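Local coordinates for cytochrome C'' (Methylophilus methylotrophus, PDB 1GU2), which carries a covalently bound heme c whose iron has two axial histidine ligands in the oxidized form, and probably serves in electron transfer, at residues 26-31 against 113-118. Sequence-based numbering, arbitrary orientation. Where two conformers were deposited one is given.
Sequences PSITDG and IAYLLT
I28 lies over A114, Y115 and T118 where the start of helix 28-36 meets the C-terminal part of helix 106-118, the pairing of first and C-terminal core helices familiar from the class I cytochrome c fold. Here an additional helix, 2-19, precedes that pair and touches P26 from V9 and T13.

The contact across the two segments is apolar. In the conformer given, one of two deposited, I28 carries most of it: CG1, which sits beside the backbone N and anti to the carbonyl carbon (chi1 -81°), lies against main chain, 3.5 Å from the N of Y115, and also reaches CB of A114. That same A114 CB meets P26 CB at 3.8 Å. The I28 and T118 side chains pass each other running opposite ways, bringing CD1 of I28 to 3.6 Å from T118 CG2. CG2 of I28 comes to the rim of the Y115 ring, close to its plane, 4.1 Å from CD1 of Y115. On the buried side of the contact, G31, having no side chain, lets CB of Y115 come to 4.1 Å from its carbonyl C.

No hydrogen bond joins the two segments themselves, but S27 N reaches across to OD1 of N111, earlier on the second helix. S27 is also the N-cap of helix 28-36, its OG accepting from D30 N at 2.9 Å. The Y115 side chain lies about 8 Å from the heme, and its OH is hydrogen-bonded to E119 OE2. The carbonyl O of Y115 takes two donors from T118, the backbone N and the hydroxyl OG1, which bonds at 2.7 Å, meeting a lone pair of that carbonyl within its plane.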
loop_
_atom_site.group_PDB
_atom_site.type_symbol
_atom_site.label_atom_id
_atom_site.label_comp_id
_atom_site.label_asym_id
_atom_site.label_seq_id
_atom_site.Cartn_x
_atom_site.Cartn_y
_atom_site.Cartn_z
ATOM N N PRO A 26 -13.954 -1.037 -2.581
ATOM C CA PRO A 26 -12.786 -0.145 -2.418
ATOM C C PRO A 26 -13.010 1.305 -2.794
ATOM O O PRO A 26 -13.741 1.642 -3.742
ATOM C CB PRO A 26 -11.769 -0.725 -3.406
ATOM C CG PRO A 26 -12.197 -2.077 -3.735
ATOM C CD PRO A 26 -13.677 -2.188 -3.442
ATOM N N SER A 27 -12.318 2.186 -2.097
ATOM C CA SER A 27 -12.244 3.593 -2.395
ATOM C C SER A 27 -10.816 3.977 -2.742
ATOM O O SER A 27 -9.966 3.974 -1.841
ATOM C CB SER A 27 -12.622 4.409 -1.152
ATOM O OG SER A 27 -12.344 5.781 -1.378
ATOM N N ILE A 28 -10.599 4.280 -4.010
ATOM C CA ILE A 28 -9.256 4.713 -4.352
ATOM C C ILE A 28 -8.905 6.076 -3.765
ATOM O O ILE A 28 -7.720 6.314 -3.490
ATOM C CB ILE A 28 -9.122 4.683 -5.865
ATOM C CG1 ILE A 28 -8.849 3.173 -6.131
ATOM C CG2 ILE A 28 -8.099 5.512 -6.567
ATOM C CD1 ILE A 28 -9.491 2.913 -7.430
ATOM N N THR A 29 -9.869 6.936 -3.542
ATOM C CA THR A 29 -9.641 8.184 -2.831
ATOM C C THR A 29 -9.104 7.933 -1.428
ATOM O O THR A 29 -8.131 8.568 -0.954
ATOM C CB THR A 29 -10.940 9.016 -2.781
ATOM O OG1 THR A 29 -11.341 9.395 -4.092
ATOM C CG2 THR A 29 -10.662 10.344 -2.069
ATOM N N ASP A 30 -9.767 6.997 -0.727
ATOM C CA ASP A 30 -9.275 6.707 0.623
ATOM C C ASP A 30 -7.932 6.034 0.594
ATOM O O ASP A 30 -7.115 6.272 1.494
ATOM C CB ASP A 30 -10.306 5.856 1.367
ATOM C CG ASP A 30 -11.574 6.619 1.757
ATOM O OD1 ASP A 30 -12.563 5.892 2.035
ATOM O OD2 ASP A 30 -11.574 7.861 1.787
ATOM N N GLY A 31 -7.663 5.201 -0.380
ATOM C CA GLY A 31 -6.325 4.585 -0.482
ATOM C C GLY A 31 -5.245 5.623 -0.709
ATOM O O GLY A 31 -4.177 5.516 -0.093
ATOM N N ILE A 113 -4.373 -1.156 -2.401
ATOM C CA ILE A 113 -4.005 -1.904 -3.595
ATOM C C ILE A 113 -4.844 -1.444 -4.771
ATOM O O ILE A 113 -4.328 -1.308 -5.893
ATOM C CB ILE A 113 -4.037 -3.429 -3.349
ATOM C CG1 ILE A 113 -3.107 -3.852 -2.206
ATOM C CG2 ILE A 113 -3.735 -4.150 -4.653
ATOM C CD1 ILE A 113 -3.209 -5.312 -1.802
ATOM N N ALA A 114 -6.106 -1.111 -4.566
ATOM C CA ALA A 114 -6.940 -0.579 -5.630
ATOM C C ALA A 114 -6.350 0.722 -6.099
ATOM O O ALA A 114 -6.250 0.988 -7.292
ATOM C CB ALA A 114 -8.367 -0.393 -5.140
ATOM N N TYR A 115 -5.903 1.570 -5.181
ATOM C CA TYR A 115 -5.222 2.832 -5.578
ATOM C C TYR A 115 -3.974 2.531 -6.393
ATOM O O TYR A 115 -3.691 3.147 -7.440
ATOM C CB TYR A 115 -4.937 3.661 -4.298
ATOM C CG TYR A 115 -3.905 4.741 -4.563
ATOM C CD1 TYR A 115 -4.176 5.755 -5.466
ATOM C CD2 TYR A 115 -2.660 4.743 -3.941
ATOM C CE1 TYR A 115 -3.202 6.738 -5.693
ATOM C CE2 TYR A 115 -1.676 5.707 -4.153
ATOM C CZ TYR A 115 -2.003 6.702 -5.043
ATOM O OH TYR A 115 -1.071 7.652 -5.336
ATOM N N LEU A 116 -3.143 1.565 -5.981
ATOM C CA LEU A 116 -1.948 1.183 -6.764
ATOM C C LEU A 116 -2.308 0.796 -8.203
ATOM O O LEU A 116 -1.486 1.105 -9.115
ATOM C CB LEU A 116 -1.216 0.036 -6.124
ATOM C CG LEU A 116 -0.474 0.280 -4.814
ATOM C CD1 LEU A 116 0.255 -0.995 -4.394
ATOM C CD2 LEU A 116 0.517 1.414 -4.891
ATOM N N LEU A 117 -3.435 0.150 -8.439
ATOM C CA LEU A 117 -3.864 -0.262 -9.789
ATOM C C LEU A 117 -4.104 0.957 -10.670
ATOM O O LEU A 117 -4.090 0.835 -11.897
ATOM C CB LEU A 117 -5.130 -1.121 -9.765
ATOM C CG LEU A 117 -5.033 -2.493 -9.111
ATOM C CD1 LEU A 117 -6.374 -3.203 -9.056
ATOM C CD2 LEU A 117 -3.987 -3.337 -9.806
ATOM N N THR A 118 -4.332 2.122 -10.096
ATOM C CA THR A 118 -4.677 3.284 -10.865
ATOM C C THR A 118 -3.475 4.192 -11.187
ATOM O O THR A 118 -3.621 5.112 -11.992
ATOM C CB THR A 118 -5.691 4.225 -10.162
ATOM O OG1 THR A 118 -5.107 4.858 -8.998
ATOM C CG2 THR A 118 -6.891 3.410 -9.818
#